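Local coordinates for protein short chain dehydrogenase (Leptospira borgpetersenii serovar Hardjo-bovis, PDB 6UH2) that binds NAD+ in a Rossmann-type fold and probably acts as a short-chain dehydrogenase/reductase, oxidising CH-OH groups or reducing the corresponding carbonyls with the dinucleotide as hydride carrier, at residues Tyr131-Trp136 with Ala192-Arg197; Glu107-Glu112 with Ser169-Ala174; Glu53-Asp58 with Phe64-Ala69. All coordinates share one frame; numbering follows the deposited sequence.

Contact 1 (Tyr131-Trp136 with Ala192-Arg197)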
loop_
_atom_site.group_PDB
_atom_site.type_symbol
_atom_site.label_atom_id
_atom_site.label_comp_id
_atom_site.label_asym_id
_atom_site.label_seq_id
_atom_site.Cartn_x
_atom_site.Cartn_y
_atom_site.Cartn_z
ATOM N N TYR B 131 -3.823 10.429 22.952
ATOM C CA TYR B 131 -2.765 11.275 23.490
ATOM C C TYR B 131 -1.918 11.872 22.378
ATOM O O TYR B 131 -1.505 13.033 22.458
ATOM C CB TYR B 131 -1.891 10.488 24.473
ATOM C CG TYR B 131 -2.513 10.515 25.839
ATOM C CD1 TYR B 131 -2.250 11.552 26.730
ATOM C CD2 TYR B 131 -3.422 9.543 26.212
ATOM C CE1 TYR B 131 -2.868 11.598 27.972
ATOM C CE2 TYR B 131 -4.040 9.582 27.442
ATOM C CZ TYR B 131 -3.765 10.604 28.319
ATOM O OH TYR B 131 -4.411 10.610 29.544
ATOM N N THR B 132 -1.661 11.099 21.326
ATOM C CA THR B 132 -0.831 11.589 20.229
ATOM C C THR B 132 -1.560 12.661 19.421
ATOM O O THR B 132 -0.979 13.706 19.098
ATOM C CB THR B 132 -0.416 10.408 19.346
ATOM O OG1 THR B 132 0.343 9.486 20.138
ATOM C CG2 THR B 132 0.438 10.876 18.220
ATOM N N PHE B 133 -2.840 12.427 19.111
ATOM C CA PHE B 133 -3.650 13.434 18.423
ATOM C C PHE B 133 -3.696 14.749 19.195
ATOM O O PHE B 133 -3.479 15.823 18.623
ATOM C CB PHE B 133 -5.069 12.910 18.198
ATOM C CG PHE B 133 -5.998 13.928 17.596
ATOM C CD1 PHE B 133 -5.945 14.215 16.239
ATOM C CD2 PHE B 133 -6.912 14.610 18.390
ATOM C CE1 PHE B 133 -6.799 15.157 15.683
ATOM C CE2 PHE B 133 -7.772 15.544 17.836
ATOM C CZ PHE B 133 -7.713 15.815 16.480
ATOM N N ARG B 134 -3.996 14.685 20.495
ATOM C CA ARG B 134 -4.084 15.905 21.292
ATOM C C ARG B 134 -2.762 16.669 21.296
ATOM O O ARG B 134 -2.748 17.902 21.184
ATOM C CB ARG B 134 -4.528 15.563 22.717
ATOM C CG ARG B 134 -5.998 15.146 22.816
ATOM C CD ARG B 134 -6.411 14.755 24.242
ATOM N NE ARG B 134 -6.075 15.788 25.212
ATOM C CZ ARG B 134 -6.894 16.765 25.590
ATOM N NH1 ARG B 134 -8.118 16.850 25.083
ATOM N NH2 ARG B 134 -6.486 17.658 26.481
ATOM N N LEU B 135 -1.640 15.957 21.411
ATOM C CA LEU B 135 -0.343 16.628 21.451
ATOM C C LEU B 135 0.003 17.253 20.104
ATOM O O LEU B 135 0.461 18.402 20.046
ATOM C CB LEU B 135 0.739 15.640 21.891
ATOM C CG LEU B 135 2.199 16.118 21.934
ATOM C CD1 LEU B 135 2.421 17.211 22.998
ATOM C CD2 LEU B 135 3.134 14.925 22.151
ATOM N N TRP B 136 -0.208 16.513 19.009
ATOM C CA TRP B 136 0.084 17.044 17.678
ATOM C C TRP B 136 -0.784 18.253 17.356
ATOM O O TRP B 136 -0.296 19.269 16.841
ATOM C CB TRP B 136 -0.133 15.964 16.626
ATOM C CG TRP B 136 0.918 14.924 16.612
ATOM C CD1 TRP B 136 2.134 14.970 17.227
ATOM C CD2 TRP B 136 0.847 13.667 15.946
ATOM N NE1 TRP B 136 2.831 13.804 16.983
ATOM C CE2 TRP B 136 2.065 12.993 16.188
ATOM C CE3 TRP B 136 -0.128 13.045 15.158
ATOM C CZ2 TRP B 136 2.337 11.723 15.664
ATOM C CZ3 TRP B 136 0.138 11.775 14.646
ATOM C CH2 TRP B 136 1.356 11.130 14.907
ATOM N N ALA B 192 -7.876 14.658 9.668
ATOM C CA ALA B 192 -7.420 15.278 8.426
ATOM C C ALA B 192 -7.360 16.803 8.462
ATOM O O ALA B 192 -6.393 17.354 7.910
ATOM C CB ALA B 192 -8.308 14.819 7.260
ATOM N N PRO B 193 -8.316 17.538 9.054
ATOM C CA PRO B 193 -8.205 19.012 9.062
ATOM C C PRO B 193 -6.947 19.525 9.730
ATOM O O PRO B 193 -6.546 20.670 9.473
ATOM C CB PRO B 193 -9.456 19.463 9.828
ATOM C CG PRO B 193 -10.421 18.347 9.686
ATOM C CD PRO B 193 -9.606 17.085 9.608
ATOM N N TYR B 194 -6.313 18.717 10.576
ATOM C CA TYR B 194 -5.063 19.051 11.240
ATOM C C TYR B 194 -3.838 18.518 10.509
ATOM O O TYR B 194 -2.741 18.531 11.075
ATOM C CB TYR B 194 -5.088 18.515 12.670
ATOM C CG TYR B 194 -6.315 18.977 13.417
ATOM C CD1 TYR B 194 -6.340 20.221 14.038
ATOM C CD2 TYR B 194 -7.460 18.186 13.473
ATOM C CE1 TYR B 194 -7.468 20.662 14.714
ATOM C CE2 TYR B 194 -8.589 18.617 14.148
ATOM C CZ TYR B 194 -8.581 19.853 14.767
ATOM O OH TYR B 194 -9.693 20.287 15.438
ATOM N N GLY B 195 -4.002 18.049 9.274
ATOM C CA GLY B 195 -2.878 17.561 8.499
ATOM C C GLY B 195 -2.299 16.243 8.962
ATOM O O GLY B 195 -1.158 15.924 8.620
ATOM N N ILE B 196 -3.048 15.477 9.749
ATOM C CA ILE B 196 -2.592 14.205 10.304
ATOM C C ILE B 196 -3.174 13.088 9.451
ATOM O O ILE B 196 -4.389 13.047 9.229
ATOM C CB ILE B 196 -3.024 14.068 11.778
ATOM C CG1 ILE B 196 -2.269 15.076 12.651
ATOM C CG2 ILE B 196 -2.833 12.635 12.308
ATOM C CD1 ILE B 196 -2.895 15.280 14.015
ATOM N N ARG B 197 -2.319 12.185 8.968
ATOM C CA ARG B 197 -2.761 11.020 8.210
ATOM C C ARG B 197 -2.825 9.786 9.104
ATOM O O ARG B 197 -2.023 9.629 10.029
ATOM C CB ARG B 197 -1.824 10.735 7.023
ATOM C CG ARG B 197 -1.733 11.883 6.030
ATOM C CD ARG B 197 -1.140 11.437 4.700
ATOM N NE ARG B 197 0.326 11.321 4.716
ATOM C CZ ARG B 197 0.990 10.177 4.575
ATOM N NH1 ARG B 197 0.323 9.029 4.406
ATOM N NH2 ARG B 197 2.324 10.185 4.572
#
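Ile196 reaches from the loop after helix 171-191 toward two aromatic rings on helix 111-139, Phe133 and Trp136, and its atoms divide the work. From CB the side chain forks. CG2 lies against CZ3 of Trp136 at 3.9 Å, while CG1, set opposite the carbonyl carbon (chi1 -68°), heads for CE3 of the same indole. At the tip, CD1 is 3.7 Å from Trp136 CE3, close to the indole plane and thus at its edge, and also touches Trp136 CB and, at 3.9 Å, Phe133 CD1. One methyl therefore bridges two aromatic residues three positions, nearly one helical turn, apart. Phe133 meets a second partner: its edge points at the face of Tyr194 in an offset edge-to-face pair, planes 86° apart, with Phe133 CZ 3.7 Å from Tyr194 CE2. All these cross-contacts are apolar; the indole NE1 hydrogen-bonds to Pro91 O instead. The packing grades from buried Ile196 and Trp136 to exposed Tyr194. It joins helix 111-139 to the loop between helix 171-191 and strand 197-203: Ala191 of helix 171-191 touches both Phe133 and Ile196, and Trp136 also rests on Ile145 of strand 144-148.

Contact 2 (Glu107-Glu112 with Ser169-Ala174); sequences EDRTDE and SPEVYA. With NAD (nicotinamide-adenine-dinucleotide), chain D.
Arg109 and Glu171 meet through bent side chains: the arginine starts with CG opposite its backbone N (chi1 -174°) and then folds at chi2 and chi3, while the glutamate has CG between its own N and carbonyl carbon (chi1 68°) and bends again at chi2. The result is a side-on, two-nitrogen salt bridge joining the region before helix 111-139 to the first turn of helix 171-191 in this SDR-type Rossmann fold. Arg109 NE gives OE2 of Glu171 a 2.7 Å bond that is nearly straight (166°) and lies in the guanidinium plane. The second bond, from Arg109 NH2 to Glu171 OE1 at 3.1 Å, is more bent and tilted from that plane, as expected with guanidinium and carboxylate clearly turned against each other. Glu171 OE2 also takes a weak bond from Val172 N at the helix start. Additional partners fix the guanidinium, Glu113 by a salt bridge to NH1 and Thr104 O by a hydrogen bond to NH2, so it is probably shared between two carboxylates. Pro170 packs CB against Arg109 NH2. On the same helix, Tyr173 points its hydroxyl at the cofactor: NAD ribose oxygen O2D lies in the ring plane, hydrogen-bonded to Tyr173 OH at 2.7 Å.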
loop_
_atom_site.group_PDB
_atom_site.type_symbol
_atom_site.label_atom_id
_atom_site.label_comp_id
_atom_site.label_asym_id
_atom_site.label_seq_id
_atom_site.Cartn_x
_atom_site.Cartn_y
_atom_site.Cartn_z
ATOM N N GLU B 107 -16.777 -21.131 22.635
ATOM C CA GLU B 107 -17.716 -21.485 23.691
ATOM C C GLU B 107 -17.064 -21.494 25.067
ATOM O O GLU B 107 -17.778 -21.507 26.077
ATOM C CB GLU B 107 -18.385 -22.833 23.393
ATOM C CG GLU B 107 -17.470 -24.024 23.272
ATOM C CD GLU B 107 -16.954 -24.243 21.853
ATOM O OE1 GLU B 107 -17.074 -23.316 21.013
ATOM O OE2 GLU B 107 -16.421 -25.348 21.584
ATOM N N ASP B 108 -15.736 -21.457 25.125
ATOM C CA ASP B 108 -15.000 -21.438 26.376
ATOM C C ASP B 108 -14.428 -20.070 26.706
ATOM O O ASP B 108 -13.732 -19.941 27.721
ATOM C CB ASP B 108 -13.868 -22.471 26.335
ATOM C CG ASP B 108 -14.380 -23.895 26.210
ATOM O OD1 ASP B 108 -15.524 -24.165 26.628
ATOM O OD2 ASP B 108 -13.639 -24.740 25.686
ATOM N N ARG B 109 -14.692 -19.055 25.881
ATOM C CA ARG B 109 -14.159 -17.719 26.134
ATOM C C ARG B 109 -14.664 -17.190 27.468
ATOM O O ARG B 109 -15.871 -17.171 27.721
ATOM C CB ARG B 109 -14.561 -16.745 25.016
ATOM C CG ARG B 109 -13.902 -15.347 25.155
ATOM C CD ARG B 109 -12.427 -15.339 24.681
ATOM N NE ARG B 109 -12.385 -15.979 23.380
ATOM C CZ ARG B 109 -11.910 -17.192 23.156
ATOM N NH1 ARG B 109 -11.351 -17.886 24.149
ATOM N NH2 ARG B 109 -12.000 -17.706 21.936
ATOM N N THR B 110 -13.734 -16.747 28.314
ATOM C CA THR B 110 -14.082 -16.095 29.567
ATOM C C THR B 110 -14.090 -14.592 29.372
ATOM O O THR B 110 -13.513 -14.069 28.416
ATOM C CB THR B 110 -13.088 -16.456 30.664
ATOM O OG1 THR B 110 -11.816 -15.879 30.338
ATOM C CG2 THR B 110 -12.956 -17.960 30.771
ATOM N N ASP B 111 -14.755 -13.885 30.289
ATOM C CA ASP B 111 -14.741 -12.428 30.171
ATOM C C ASP B 111 -13.344 -11.862 30.388
ATOM O O ASP B 111 -12.991 -10.833 29.806
ATOM C CB ASP B 111 -15.731 -11.805 31.147
ATOM C CG ASP B 111 -17.166 -12.126 30.790
ATOM O OD1 ASP B 111 -17.453 -12.377 29.590
ATOM O OD2 ASP B 111 -18.007 -12.135 31.708
ATOM N N GLU B 112 -12.533 -12.517 31.209
ATOM C CA GLU B 112 -11.185 -12.018 31.427
ATOM C C GLU B 112 -10.359 -12.101 30.148
ATOM O O GLU B 112 -9.626 -11.162 29.818
ATOM C CB GLU B 112 -10.532 -12.789 32.578
ATOM C CG GLU B 112 -11.191 -12.524 33.950
ATOM C CD GLU B 112 -12.597 -13.136 34.129
ATOM O OE1 GLU B 112 -12.959 -14.116 33.428
ATOM O OE2 GLU B 112 -13.348 -12.624 34.990
ATOM N N SER B 169 -8.142 -19.138 16.202
ATOM C CA SER B 169 -8.261 -17.682 16.120
ATOM C C SER B 169 -9.642 -17.279 16.629
ATOM O O SER B 169 -10.648 -17.791 16.130
ATOM C CB SER B 169 -8.048 -17.175 14.699
ATOM O OG SER B 169 -7.939 -15.763 14.703
ATOM N N PRO B 170 -9.733 -16.403 17.620
ATOM C CA PRO B 170 -10.984 -16.263 18.369
ATOM C C PRO B 170 -11.877 -15.140 17.863
ATOM O O PRO B 170 -11.445 -14.272 17.101
ATOM C CB PRO B 170 -10.480 -15.972 19.786
ATOM C CG PRO B 170 -9.270 -15.079 19.515
ATOM C CD PRO B 170 -8.639 -15.640 18.248
ATOM N N GLU B 171 -13.130 -15.148 18.326
ATOM C CA GLU B 171 -14.097 -14.133 17.927
ATOM C C GLU B 171 -13.624 -12.734 18.284
ATOM O O GLU B 171 -13.848 -11.787 17.525
ATOM C CB GLU B 171 -15.457 -14.410 18.575
ATOM C CG GLU B 171 -15.502 -14.221 20.102
ATOM C CD GLU B 171 -14.460 -15.050 20.822
ATOM O OE1 GLU B 171 -14.467 -16.275 20.637
ATOM O OE2 GLU B 171 -13.612 -14.481 21.546
ATOM N N VAL B 172 -12.963 -12.583 19.435
ATOM C CA VAL B 172 -12.623 -11.248 19.906
ATOM C C VAL B 172 -11.484 -10.666 19.077
ATOM O O VAL B 172 -11.381 -9.445 18.921
ATOM C CB VAL B 172 -12.292 -11.284 21.416
ATOM C CG1 VAL B 172 -11.038 -12.135 21.693
ATOM C CG2 VAL B 172 -12.123 -9.875 21.959
ATOM N N TYR B 173 -10.611 -11.521 18.534
ATOM C CA TYR B 173 -9.580 -11.020 17.626
ATOM C C TYR B 173 -10.207 -10.465 16.352
ATOM O O TYR B 173 -9.832 -9.380 15.890
ATOM C CB TYR B 173 -8.586 -12.133 17.303
ATOM C CG TYR B 173 -7.321 -11.654 16.626
ATOM C CD1 TYR B 173 -6.350 -10.970 17.339
ATOM C CD2 TYR B 173 -7.098 -11.892 15.274
ATOM C CE1 TYR B 173 -5.174 -10.541 16.719
ATOM C CE2 TYR B 173 -5.936 -11.462 14.646
ATOM C CZ TYR B 173 -4.979 -10.788 15.377
ATOM O OH TYR B 173 -3.815 -10.352 14.766
ATOM N N ALA B 174 -11.173 -11.189 15.777
ATOM C CA ALA B 174 -11.885 -10.683 14.606
ATOM C C ALA B 174 -12.599 -9.378 14.929
ATOM O O ALA B 174 -12.534 -8.412 14.161
ATOM C CB ALA B 174 -12.886 -11.728 14.107
HETATM P PA NAD D . 3.990 -10.494 19.229
HETATM O O1A NAD D . 3.110 -11.334 20.189
HETATM O O2A NAD D . 5.339 -11.040 18.757
HETATM O O5B NAD D . 4.233 -8.988 19.827
HETATM C C5B NAD D . 3.220 -8.215 20.444
HETATM C C4B NAD D . 3.982 -7.262 21.324
HETATM O O4B NAD D . 2.932 -6.432 21.949
HETATM C C3B NAD D . 4.757 -7.956 22.455
HETATM O O3B NAD D . 6.101 -7.424 22.553
HETATM C C2B NAD D . 3.970 -7.550 23.709
HETATM O O2B NAD D . 4.808 -7.450 24.869
HETATM C C1B NAD D . 3.315 -6.215 23.284
HETATM N N9A NAD D . 2.216 -5.962 24.209
HETATM C C8A NAD D . 1.308 -6.874 24.747
HETATM N N7A NAD D . 0.502 -6.296 25.596
HETATM C C5A NAD D . 0.901 -4.961 25.644
HETATM C C6A NAD D . 0.457 -3.860 26.370
HETATM N N6A NAD D . -0.569 -3.937 27.241
HETATM N N1A NAD D . 1.069 -2.683 26.171
HETATM C C2A NAD D . 2.086 -2.589 25.312
HETATM N N3A NAD D . 2.589 -3.590 24.584
HETATM C C4A NAD D . 1.960 -4.759 24.784
HETATM O O3 NAD D . 3.119 -10.083 17.928
HETATM P PN NAD D . 3.489 -9.859 16.375
HETATM O O1N NAD D . 3.254 -11.156 15.560
HETATM O O2N NAD D . 4.791 -9.053 16.326
HETATM O O5D NAD D . 2.152 -8.902 16.034
HETATM C C5D NAD D . 2.317 -7.501 15.974
HETATM C C4D NAD D . 1.005 -6.934 15.439
HETATM O O4D NAD D . 0.618 -7.577 14.160
HETATM C C3D NAD D . -0.144 -7.276 16.386
HETATM O O3D NAD D . -1.122 -6.229 16.390
HETATM C C2D NAD D . -0.836 -8.529 15.767
HETATM O O2D NAD D . -2.213 -8.635 16.085
HETATM C C1D NAD D . -0.638 -8.195 14.261
HETATM N N1N NAD D . -0.608 -9.404 13.364
HETATM C C2N NAD D . 0.278 -10.417 13.572
HETATM C C3N NAD D . 0.263 -11.497 12.726
HETATM C C7N NAD D . 1.233 -12.604 12.965
HETATM O O7N NAD D . 1.093 -13.639 12.333
HETATM N N7N NAD D . 2.227 -12.411 13.861
HETATM C C4N NAD D . -0.662 -11.520 11.668
HETATM C C5N NAD D . -1.540 -10.494 11.489
HETATM C C6N NAD D . -1.499 -9.410 12.364
#

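Contact 3 (Glu53-Asp58 with Phe64-Ala69). With NAD (nicotinamide-adenine-dinucleotide), chain D.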
loop_
_atom_site.group_PDB
_atom_site.type_symbol
_atom_site.label_atom_id
_atom_site.label_comp_id
_atom_site.label_asym_id
_atom_site.label_seq_id
_atom_site.Cartn_x
_atom_site.Cartn_y
_atom_site.Cartn_z
ATOM N N GLU B 53 7.533 -5.709 27.801
ATOM C CA GLU B 53 8.639 -6.642 27.664
ATOM C C GLU B 53 9.855 -5.935 27.087
ATOM O O GLU B 53 9.745 -5.111 26.173
ATOM C CB GLU B 53 8.260 -7.818 26.757
ATOM C CG GLU B 53 7.124 -8.659 27.288
ATOM C CD GLU B 53 7.414 -9.194 28.672
ATOM O OE1 GLU B 53 6.519 -9.121 29.548
ATOM O OE2 GLU B 53 8.547 -9.676 28.882
ATOM N N GLN B 54 11.008 -6.281 27.618
ATOM C CA GLN B 54 12.253 -5.719 27.140
ATOM C C GLN B 54 12.571 -6.264 25.750
ATOM O O GLN B 54 12.296 -7.435 25.468
ATOM C CB GLN B 54 13.373 -6.074 28.118
ATOM C CG GLN B 54 14.717 -5.468 27.799
ATOM C CD GLN B 54 15.792 -5.984 28.724
ATOM O OE1 GLN B 54 15.547 -6.882 29.532
ATOM N NE2 GLN B 54 16.988 -5.418 28.618
ATOM N N PRO B 55 13.136 -5.444 24.863
ATOM C CA PRO B 55 13.630 -5.966 23.584
ATOM C C PRO B 55 14.609 -7.112 23.803
ATOM O O PRO B 55 15.392 -7.108 24.753
ATOM C CB PRO B 55 14.317 -4.751 22.954
ATOM C CG PRO B 55 13.605 -3.584 23.542
ATOM C CD PRO B 55 13.268 -3.979 24.951
ATOM N N SER B 56 14.541 -8.112 22.924
ATOM C CA SER B 56 15.415 -9.277 22.998
ATOM C C SER B 56 16.769 -9.032 22.357
ATOM O O SER B 56 17.673 -9.861 22.513
ATOM C CB SER B 56 14.753 -10.483 22.330
ATOM O OG SER B 56 13.897 -11.148 23.241
ATOM N N VAL B 57 16.923 -7.920 21.652
ATOM C CA VAL B 57 18.160 -7.545 20.987
ATOM C C VAL B 57 18.667 -6.266 21.627
ATOM O O VAL B 57 17.873 -5.377 21.959
ATOM C CB VAL B 57 17.932 -7.349 19.473
ATOM C CG1 VAL B 57 19.198 -6.839 18.794
ATOM C CG2 VAL B 57 17.449 -8.652 18.843
ATOM N N ASP B 58 19.983 -6.179 21.813
ATOM C CA ASP B 58 20.636 -4.940 22.228
ATOM C C ASP B 58 20.989 -4.158 20.968
ATOM O O ASP B 58 21.975 -4.461 20.291
ATOM C CB ASP B 58 21.875 -5.238 23.067
ATOM C CG ASP B 58 22.558 -3.979 23.569
ATOM O OD1 ASP B 58 22.018 -2.873 23.346
ATOM O OD2 ASP B 58 23.636 -4.091 24.188
ATOM N N PHE B 64 17.919 4.817 20.059
ATOM C CA PHE B 64 16.855 3.920 20.490
ATOM C C PHE B 64 16.593 4.075 21.982
ATOM O O PHE B 64 17.526 4.203 22.771
ATOM C CB PHE B 64 17.190 2.450 20.210
ATOM C CG PHE B 64 16.162 1.495 20.757
ATOM C CD1 PHE B 64 14.959 1.323 20.108
ATOM C CD2 PHE B 64 16.392 0.796 21.931
ATOM C CE1 PHE B 64 13.993 0.456 20.602
ATOM C CE2 PHE B 64 15.431 -0.075 22.442
ATOM C CZ PHE B 64 14.233 -0.246 21.774
ATOM N N GLU B 65 15.321 4.035 22.365
ATOM C CA GLU B 65 14.916 4.071 23.765
ATOM C C GLU B 65 13.750 3.111 23.985
ATOM O O GLU B 65 12.777 3.134 23.226
ATOM C CB GLU B 65 14.512 5.497 24.171
ATOM C CG GLU B 65 13.895 5.611 25.544
ATOM C CD GLU B 65 13.641 7.052 25.949
ATOM O OE1 GLU B 65 13.900 7.965 25.132
ATOM O OE2 GLU B 65 13.189 7.274 27.089
ATOM N N TRP B 66 13.849 2.270 25.014
ATOM C CA TRP B 66 12.741 1.417 25.440
ATOM C C TRP B 66 12.104 2.012 26.685
ATOM O O TRP B 66 12.801 2.335 27.654
ATOM C CB TRP B 66 13.198 -0.013 25.738
ATOM C CG TRP B 66 12.133 -0.862 26.438
ATOM C CD1 TRP B 66 10.848 -1.112 26.007
ATOM C CD2 TRP B 66 12.277 -1.559 27.679
ATOM N NE1 TRP B 66 10.187 -1.912 26.920
ATOM C CE2 TRP B 66 11.048 -2.207 27.947
ATOM C CE3 TRP B 66 13.328 -1.702 28.592
ATOM C CZ2 TRP B 66 10.848 -2.986 29.088
ATOM C CZ3 TRP B 66 13.126 -2.477 29.729
ATOM C CH2 TRP B 66 11.898 -3.105 29.968
ATOM N N ILE B 67 10.786 2.159 26.657
ATOM C CA ILE B 67 10.032 2.573 27.830
ATOM C C ILE B 67 9.144 1.410 28.242
ATOM O O ILE B 67 8.258 0.995 27.487
ATOM C CB ILE B 67 9.212 3.841 27.560
ATOM C CG1 ILE B 67 10.151 4.983 27.151
ATOM C CG2 ILE B 67 8.391 4.201 28.786
ATOM C CD1 ILE B 67 9.431 6.216 26.655
ATOM N N GLN B 68 9.386 0.874 29.432
ATOM C CA GLN B 68 8.525 -0.184 29.951
ATOM C C GLN B 68 7.148 0.402 30.252
ATOM O O GLN B 68 7.005 1.254 31.136
ATOM C CB GLN B 68 9.161 -0.793 31.194
ATOM C CG GLN B 68 8.348 -1.905 31.848
ATOM C CD GLN B 68 9.025 -2.422 33.112
ATOM O OE1 GLN B 68 10.228 -2.261 33.286
ATOM N NE2 GLN B 68 8.251 -3.025 34.003
ATOM N N ALA B 69 6.126 -0.045 29.520
ATOM C CA ALA B 69 4.829 0.608 29.600
ATOM C C ALA B 69 3.724 -0.358 29.214
ATOM O O ALA B 69 3.925 -1.283 28.423
ATOM C CB ALA B 69 4.758 1.836 28.690
HETATM P PA NAD D . 3.990 -10.494 19.229
HETATM O O1A NAD D . 3.110 -11.334 20.189
HETATM O O2A NAD D . 5.339 -11.040 18.757
HETATM O O5B NAD D . 4.233 -8.988 19.827
HETATM C C5B NAD D . 3.220 -8.215 20.444
HETATM C C4B NAD D . 3.982 -7.262 21.324
HETATM O O4B NAD D . 2.932 -6.432 21.949
HETATM C C3B NAD D . 4.757 -7.956 22.455
HETATM O O3B NAD D . 6.101 -7.424 22.553
HETATM C C2B NAD D . 3.970 -7.550 23.709
HETATM O O2B NAD D . 4.808 -7.450 24.869
HETATM C C1B NAD D . 3.315 -6.215 23.284
HETATM N N9A NAD D . 2.216 -5.962 24.209
HETATM C C8A NAD D . 1.308 -6.874 24.747
HETATM N N7A NAD D . 0.502 -6.296 25.596
HETATM C C5A NAD D . 0.901 -4.961 25.644
HETATM C C6A NAD D . 0.457 -3.860 26.370
HETATM N N6A NAD D . -0.569 -3.937 27.241
HETATM N N1A NAD D . 1.069 -2.683 26.171
HETATM C C2A NAD D . 2.086 -2.589 25.312
HETATM N N3A NAD D . 2.589 -3.590 24.584
HETATM C C4A NAD D . 1.960 -4.759 24.784
HETATM O O3 NAD D . 3.119 -10.083 17.928
HETATM P PN NAD D . 3.489 -9.859 16.375
HETATM O O1N NAD D . 3.254 -11.156 15.560
HETATM O O2N NAD D . 4.791 -9.053 16.326
HETATM O O5D NAD D . 2.152 -8.902 16.034
HETATM C C5D NAD D . 2.317 -7.501 15.974
HETATM C C4D NAD D . 1.005 -6.934 15.439
HETATM O O4D NAD D . 0.618 -7.577 14.160
HETATM C C3D NAD D . -0.144 -7.276 16.386
HETATM O O3D NAD D . -1.122 -6.229 16.390
HETATM C C2D NAD D . -0.836 -8.529 15.767
HETATM O O2D NAD D . -2.213 -8.635 16.085
HETATM C C1D NAD D . -0.638 -8.195 14.261
HETATM N N1N NAD D . -0.608 -9.404 13.364
HETATM C C2N NAD D . 0.278 -10.417 13.572
HETATM C C3N NAD D . 0.263 -11.497 12.726
HETATM C C7N NAD D . 1.233 -12.604 12.965
HETATM O O7N NAD D . 1.093 -13.639 12.333
HETATM N N7N NAD D . 2.227 -12.411 13.861
HETATM C C4N NAD D . -0.662 -11.520 11.668
HETATM C C5N NAD D . -1.540 -10.494 11.489
HETATM C C6N NAD D . -1.499 -9.410 12.364
#
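The extended backbone of Glu53, Gln54 and Pro55 passes over strand 64-68, with the CA atoms of Glu53 and Gln68 6.9 Å apart, and lays its atoms on Trp66 of that strand. Trp66 rises toward this loop with CG opposite its backbone N (chi1 169°), offering one face of the indole. Two CH-pi contacts share that face: Gln54 CA stands 3.8 Å from the centroid of the six-membered ring of Trp66, and Pro55 CD stands 3.8 Å from the centroid of its five-membered ring, both close to the ring normal. Farther out, Gln54 CB packs on Trp66 CH2 at 3.8 Å. Pro55 also bridges to a second aromatic residue, its CG touching Phe64 CZ at 3.8 Å near the plane of the phenyl ring. Phe64 also packs on Val37 and Leu41 of helix 31-42. Glu53 O is near the indole nitrogen, but the angle is poor; Trp66 NE1 hydrogen-bonds to Asp51 O, and Glu53 O accepts from Ser29 OG. The side chain of Glu53 turns away from the strand, and its CG lies 3.6 Å from NAD O2B. Across the two segments the chemistry is thus apolar and CH-pi, while polar bonds run to Asp51: Glu53 N bonds its OD1, and its OD2 binds NAD. The indole and Glu53 thus probably act as second-shell residues that help position Asp51.

Contact 3 comes first along the chain and closes before the other two begin; the segments of contacts 1 and 2 then alternate, because both pair the region of helix 111-139 with that of helix 171-191. They do so near opposite ends of these helices, with contact centres 33 Å apart. Contact 3 sits at edge strand 64-68, one of the two outermost in the parallel sheet, its centre 26 Å from that of contact 1 and 29 Å from that of contact 2. None touches another. Contacts 2 and 3 both reach NAD, at the nicotinamide ribose and the adenosine half respectively, whereas contact 1 packs the fold away from the annotated sites.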